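Local coordinates for protein caspase-1 subunit p19/18 (Spodoptera frugiperda, PDB 1M72) that cleaves proteins as a caspase-family cysteine endopeptidase and probably acts in the cascade that executes apoptosis, at residues R219-A233 and K250-V264. Sequence-based numbering, arbitrary orientation.
With EDO (1,2-ethanediol), chain J.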
loop_
_atom_site.group_PDB
_atom_site.type_symbol
_atom_site.label_atom_id
_atom_site.label_comp_id
_atom_site.label_asym_id
_atom_site.label_seq_id
_atom_site.Cartn_x
_atom_site.Cartn_y
_atom_site.Cartn_z
ATOM N N ARG C 219 -2.713 3.905 18.838
ATOM C CA ARG C 219 -3.306 3.185 17.727
ATOM C C ARG C 219 -2.243 2.653 16.777
ATOM O O ARG C 219 -1.231 3.314 16.581
ATOM C CB ARG C 219 -4.250 4.157 17.055
ATOM C CG ARG C 219 -4.878 3.748 15.791
ATOM C CD ARG C 219 -5.976 4.751 15.497
ATOM N NE ARG C 219 -7.088 4.566 16.420
ATOM C CZ ARG C 219 -8.153 5.361 16.528
ATOM N NH1 ARG C 219 -8.293 6.453 15.770
ATOM N NH2 ARG C 219 -9.101 5.033 17.402
ATOM N N ASP C 220 -2.441 1.456 16.208
ATOM C CA ASP C 220 -1.447 0.953 15.268
ATOM C C ASP C 220 -1.495 1.797 13.960
ATOM O O ASP C 220 -2.558 2.335 13.565
ATOM C CB ASP C 220 -1.622 -0.544 15.021
ATOM C CG ASP C 220 -2.702 -0.862 14.009
ATOM O OD1 ASP C 220 -2.397 -0.807 12.791
ATOM O OD2 ASP C 220 -3.848 -1.158 14.444
ATOM N N ILE C 221 -0.314 1.913 13.348
ATOM C CA ILE C 221 -0.066 2.736 12.179
ATOM C C ILE C 221 -1.036 2.502 11.018
ATOM O O ILE C 221 -1.602 3.464 10.476
ATOM C CB ILE C 221 1.474 2.615 11.738
ATOM C CG1 ILE C 221 1.906 3.854 10.938
ATOM C CG2 ILE C 221 1.699 1.405 10.838
ATOM C CD1 ILE C 221 1.484 5.131 11.552
ATOM N N LEU C 222 -1.268 1.241 10.657
ATOM C CA LEU C 222 -2.206 0.976 9.572
ATOM C C LEU C 222 -3.630 1.465 9.914
ATOM O O LEU C 222 -4.267 2.115 9.088
ATOM C CB LEU C 222 -2.160 -0.508 9.170
ATOM C CG LEU C 222 -0.781 -0.823 8.524
ATOM C CD1 LEU C 222 -0.788 -2.207 7.913
ATOM C CD2 LEU C 222 -0.428 0.224 7.431
ATOM N N THR C 223 -4.090 1.227 11.149
ATOM C CA THR C 223 -5.427 1.659 11.549
ATOM C C THR C 223 -5.520 3.169 11.556
ATOM O O THR C 223 -6.531 3.771 11.162
ATOM C CB THR C 223 -5.781 1.135 12.934
ATOM O OG1 THR C 223 -5.864 -0.299 12.879
ATOM C CG2 THR C 223 -7.112 1.719 13.406
ATOM N N LEU C 224 -4.430 3.771 11.984
ATOM C CA LEU C 224 -4.320 5.216 12.061
ATOM C C LEU C 224 -4.380 5.843 10.654
ATOM O O LEU C 224 -5.085 6.803 10.444
ATOM C CB LEU C 224 -3.008 5.568 12.743
ATOM C CG LEU C 224 -2.934 7.021 13.170
ATOM C CD1 LEU C 224 -2.298 7.092 14.589
ATOM C CD2 LEU C 224 -2.157 7.821 12.132
ATOM N N LEU C 225 -3.616 5.283 9.708
ATOM C CA LEU C 225 -3.607 5.794 8.353
ATOM C C LEU C 225 -4.949 5.480 7.674
ATOM O O LEU C 225 -5.331 6.181 6.742
ATOM C CB LEU C 225 -2.396 5.238 7.572
ATOM C CG LEU C 225 -1.074 5.880 8.056
ATOM C CD1 LEU C 225 0.164 5.309 7.331
ATOM C CD2 LEU C 225 -1.197 7.402 7.862
ATOM N N THR C 226 -5.678 4.456 8.156
ATOM C CA THR C 226 -6.991 4.175 7.595
ATOM C C THR C 226 -7.896 5.380 7.942
ATOM O O THR C 226 -8.608 5.901 7.086
ATOM C CB THR C 226 -7.604 2.934 8.178
ATOM O OG1 THR C 226 -6.930 1.789 7.657
ATOM C CG2 THR C 226 -9.070 2.842 7.813
ATOM N N PHE C 227 -7.839 5.855 9.187
ATOM C CA PHE C 227 -8.650 6.991 9.538
ATOM C C PHE C 227 -8.117 8.291 8.934
ATOM O O PHE C 227 -8.870 9.247 8.728
ATOM C CB PHE C 227 -8.822 7.059 11.066
ATOM C CG PHE C 227 -9.607 5.876 11.630
ATOM C CD1 PHE C 227 -9.145 5.181 12.755
ATOM C CD2 PHE C 227 -10.732 5.385 10.934
ATOM C CE1 PHE C 227 -9.773 4.018 13.156
ATOM C CE2 PHE C 227 -11.385 4.198 11.327
ATOM C CZ PHE C 227 -10.898 3.510 12.439
ATOM N N VAL C 228 -6.826 8.345 8.641
ATOM C CA VAL C 228 -6.303 9.524 7.990
ATOM C C VAL C 228 -6.983 9.552 6.570
ATOM O O VAL C 228 -7.373 10.628 6.087
ATOM C CB VAL C 228 -4.743 9.472 7.856
ATOM C CG1 VAL C 228 -4.254 10.615 6.938
ATOM C CG2 VAL C 228 -4.060 9.640 9.225
ATOM N N CYS C 229 -7.142 8.384 5.934
ATOM C CA CYS C 229 -7.750 8.286 4.595
ATOM C C CYS C 229 -9.223 8.697 4.613
ATOM O O CYS C 229 -9.745 9.355 3.694
ATOM C CB CYS C 229 -7.625 6.854 4.033
ATOM S SG CYS C 229 -5.930 6.399 3.524
ATOM N N GLN C 230 -9.888 8.313 5.690
ATOM C CA GLN C 230 -11.282 8.647 5.878
ATOM C C GLN C 230 -11.436 10.148 5.995
ATOM O O GLN C 230 -12.269 10.770 5.342
ATOM C CB GLN C 230 -11.824 7.951 7.133
ATOM C CG GLN C 230 -13.309 8.090 7.250
ATOM C CD GLN C 230 -13.899 7.412 8.472
ATOM O OE1 GLN C 230 -13.835 6.158 8.642
ATOM N NE2 GLN C 230 -14.505 8.233 9.341
ATOM N N LYS C 231 -10.608 10.741 6.820
ATOM C CA LYS C 231 -10.680 12.164 6.999
ATOM C C LYS C 231 -10.473 12.868 5.639
ATOM O O LYS C 231 -11.311 13.706 5.228
ATOM C CB LYS C 231 -9.626 12.571 8.024
ATOM C CG LYS C 231 -9.750 13.961 8.563
ATOM C CD LYS C 231 -10.466 13.981 9.926
ATOM C CE LYS C 231 -9.761 13.062 10.954
ATOM N NZ LYS C 231 -8.294 13.292 10.954
ATOM N N VAL C 232 -9.371 12.546 4.948
ATOM C CA VAL C 232 -9.076 13.153 3.640
ATOM C C VAL C 232 -10.227 12.903 2.646
ATOM O O VAL C 232 -10.614 13.783 1.900
ATOM C CB VAL C 232 -7.748 12.574 2.990
ATOM C CG1 VAL C 232 -7.617 13.060 1.522
ATOM C CG2 VAL C 232 -6.489 13.002 3.821
ATOM N N ALA C 233 -10.790 11.703 2.674
ATOM C CA ALA C 233 -11.847 11.330 1.740
ATOM C C ALA C 233 -13.162 11.982 1.984
ATOM O O ALA C 233 -13.920 12.188 1.024
ATOM C CB ALA C 233 -12.077 9.767 1.744
ATOM N N LYS C 250 -12.278 15.627 -5.192
ATOM C CA LYS C 250 -12.018 14.777 -4.030
ATOM C C LYS C 250 -10.641 14.144 -4.112
ATOM O O LYS C 250 -9.955 14.215 -5.156
ATOM C CB LYS C 250 -13.054 13.671 -3.984
ATOM C CG LYS C 250 -14.471 14.204 -3.963
ATOM C CD LYS C 250 -14.760 14.894 -2.641
ATOM C CE LYS C 250 -15.104 13.843 -1.560
ATOM N NZ LYS C 250 -15.053 14.471 -0.226
ATOM N N GLN C 251 -10.257 13.491 -3.024
ATOM C CA GLN C 251 -8.939 12.880 -2.928
ATOM C C GLN C 251 -8.892 11.836 -1.852
ATOM O O GLN C 251 -9.546 11.986 -0.801
ATOM C CB GLN C 251 -7.912 13.959 -2.586
ATOM C CG GLN C 251 -6.495 13.461 -2.365
ATOM C CD GLN C 251 -5.533 14.579 -1.982
ATOM O OE1 GLN C 251 -5.664 15.712 -2.456
ATOM N NE2 GLN C 251 -4.547 14.264 -1.125
ATOM N N VAL C 252 -8.157 10.760 -2.134
ATOM C CA VAL C 252 -7.918 9.716 -1.150
ATOM C C VAL C 252 -6.416 9.357 -1.174
ATOM O O VAL C 252 -5.804 9.288 -2.233
ATOM C CB VAL C 252 -8.800 8.437 -1.355
ATOM C CG1 VAL C 252 -8.406 7.649 -2.660
ATOM C CG2 VAL C 252 -8.650 7.531 -0.128
ATOM N N PRO C 253 -5.803 9.155 0.010
ATOM C CA PRO C 253 -4.367 8.803 0.085
ATOM C C PRO C 253 -4.160 7.356 -0.392
ATOM O O PRO C 253 -5.131 6.597 -0.569
ATOM C CB PRO C 253 -4.023 8.941 1.582
ATOM C CG PRO C 253 -5.185 9.783 2.164
ATOM C CD PRO C 253 -6.391 9.309 1.360
ATOM N N CYS C 254 -2.886 6.999 -0.588
ATOM C CA CYS C 254 -2.462 5.664 -1.046
ATOM C C CYS C 254 -1.366 5.193 -0.055
ATOM O O CYS C 254 -0.261 5.734 0.016
ATOM C CB CYS C 254 -1.928 5.768 -2.490
ATOM S SG CYS C 254 -1.636 4.137 -3.254
ATOM N N ILE C 255 -1.705 4.182 0.729
ATOM C CA ILE C 255 -0.834 3.677 1.774
ATOM C C ILE C 255 -0.255 2.379 1.313
ATOM O O ILE C 255 -1.008 1.413 1.112
ATOM C CB ILE C 255 -1.658 3.354 3.068
ATOM C CG1 ILE C 255 -2.585 4.530 3.420
ATOM C CG2 ILE C 255 -0.740 3.090 4.203
ATOM C CD1 ILE C 255 -1.831 5.878 3.496
ATOM N N THR C 256 1.072 2.338 1.187
ATOM C CA THR C 256 1.760 1.125 0.742
ATOM C C THR C 256 2.535 0.547 1.903
ATOM O O THR C 256 3.419 1.193 2.468
ATOM C CB THR C 256 2.716 1.410 -0.462
ATOM O OG1 THR C 256 1.965 1.993 -1.542
ATOM C CG2 THR C 256 3.366 0.108 -0.980
ATOM N N SER C 257 2.203 -0.684 2.257
ATOM C CA SER C 257 2.847 -1.300 3.390
ATOM C C SER C 257 3.491 -2.643 3.123
ATOM O O SER C 257 2.893 -3.529 2.467
ATOM C CB SER C 257 1.828 -1.420 4.554
ATOM O OG SER C 257 2.195 -2.358 5.552
ATOM N N MET C 258 4.734 -2.737 3.618
ATOM C CA MET C 258 5.554 -3.943 3.608
ATOM C C MET C 258 5.782 -4.316 5.093
ATOM O O MET C 258 6.637 -5.153 5.390
ATOM C CB MET C 258 6.925 -3.704 2.975
ATOM C CG MET C 258 6.971 -3.817 1.462
ATOM S SD MET C 258 6.052 -2.564 0.574
ATOM C CE MET C 258 6.862 -1.104 0.906
ATOM N N LEU C 259 5.044 -3.689 6.012
ATOM C CA LEU C 259 5.193 -3.966 7.449
ATOM C C LEU C 259 4.895 -5.408 7.809
ATOM O O LEU C 259 3.862 -5.965 7.437
ATOM C CB LEU C 259 4.301 -3.038 8.275
ATOM C CG LEU C 259 4.631 -1.550 8.101
ATOM C CD1 LEU C 259 3.807 -0.786 9.091
ATOM C CD2 LEU C 259 6.167 -1.219 8.318
ATOM N N THR C 260 5.823 -6.033 8.519
ATOM C CA THR C 260 5.652 -7.433 8.919
ATOM C C THR C 260 5.124 -7.564 10.379
ATOM O O THR C 260 4.868 -8.665 10.881
ATOM C CB THR C 260 6.991 -8.165 8.787
ATOM O OG1 THR C 260 7.949 -7.516 9.629
ATOM C CG2 THR C 260 7.499 -8.122 7.327
ATOM N N ARG C 261 5.012 -6.441 11.075
ATOM C CA ARG C 261 4.505 -6.438 12.429
ATOM C C ARG C 261 3.651 -5.171 12.583
ATOM O O ARG C 261 3.652 -4.300 11.710
ATOM C CB ARG C 261 5.655 -6.431 13.452
ATOM C CG ARG C 261 6.727 -7.506 13.218
ATOM C CD ARG C 261 7.744 -7.464 14.339
ATOM N NE ARG C 261 8.909 -8.292 14.028
ATOM C CZ ARG C 261 8.887 -9.626 13.952
ATOM N NH1 ARG C 261 7.758 -10.323 14.183
ATOM N NH2 ARG C 261 9.988 -10.264 13.584
ATOM N N LEU C 262 2.907 -5.089 13.686
ATOM C CA LEU C 262 2.054 -3.948 13.928
ATOM C C LEU C 262 2.912 -2.867 14.535
ATOM O O LEU C 262 3.854 -3.145 15.265
ATOM C CB LEU C 262 0.902 -4.313 14.867
ATOM C CG LEU C 262 -0.213 -5.244 14.388
ATOM C CD1 LEU C 262 -1.027 -5.640 15.593
ATOM C CD2 LEU C 262 -1.135 -4.568 13.382
ATOM N N LEU C 263 2.588 -1.635 14.217
ATOM C CA LEU C 263 3.346 -0.517 14.758
ATOM C C LEU C 263 2.517 0.409 15.666
ATOM O O LEU C 263 1.625 1.129 15.218
ATOM C CB LEU C 263 3.999 0.295 13.612
ATOM C CG LEU C 263 4.643 1.643 13.994
ATOM C CD1 LEU C 263 5.519 1.528 15.233
ATOM C CD2 LEU C 263 5.430 2.138 12.835
ATOM N N VAL C 264 2.794 0.346 16.958
ATOM C CA VAL C 264 2.153 1.203 17.949
ATOM C C VAL C 264 3.304 1.958 18.607
ATOM O O VAL C 264 4.215 1.350 19.167
ATOM C CB VAL C 264 1.393 0.364 18.964
ATOM C CG1 VAL C 264 1.143 1.175 20.228
ATOM C CG2 VAL C 264 0.071 -0.099 18.338
HETATM C C1 EDO J . -7.224 11.240 -5.393
HETATM O O1 EDO J . -6.227 10.378 -4.803
HETATM C C2 EDO J . -8.504 10.476 -5.487
HETATM O O2 EDO J . -8.346 9.507 -6.490
HETATM O O HOH W 1 0.521 -1.419 12.258
HETATM O O HOH W 2 -11.570 14.241 -0.796
#
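Leu263 holds the start of helix 221-233 of this caspase fold twice: its O accepts from Ile221 N, and its N reaches Asp220 OD1 through water 1. The bond from Ile221 N to Leu263 O is 2.8 Å long and lies in the carbonyl plane. The same oxygen takes a CA-H...O contact from Asp220 CA. Water 1 accepts from Leu263 N and donates to Asp220 OD1. Asp220 is the N-cap. Its OD1 also accepts from Thr223 N, which sits above the carboxylate plane, and its OD2 from Thr223 OG1, on the syn side but tilted from the plane. These bonds fix the rotation of the carboxylate.

The helix packs nearly antiparallel (166°) on strand 254-257, with the axes 9.6 Å apart. That strand ends the six-stranded sheet of its own chain, and Ile255, Thr256 and Ser257 pair with a strand of the second subunit, so the sheet continues into that subunit.

Mostly apolar side chains fill the layer between the helix and the strand with its flanking loops. Ile221 CG2 lies 3.5 Å from Leu259 CD1, the two side chains crossing at about a right angle. Leu225 CD1 meets Ile255 CG2. With SG anti to its carbonyl carbon (chi1 -72°), Cys229 sets its sulfur 3.7 Å from Pro253 CD and also against Ile255 CG1. Val232 CG2 reaches the Pro253 ring at CG. Val232 CG1 lies against Gln251 O.

Water 2 accepts from Gln251 N and lies 2.9 Å from Val232 O, one of several possible acceptors. Gln251 OE1 accepts from Trp195 N and NE2 donates to Ser187 O. The Gln251 side chain lies about 7 Å from that of Cys150, the probable nucleophile. Lys250 is bent at chi2 and chi3, which brings its amine back to the helix. NZ also bonds Phe236 O, and it meets Ala233 O at 2.8 Å from above the carbonyl plane.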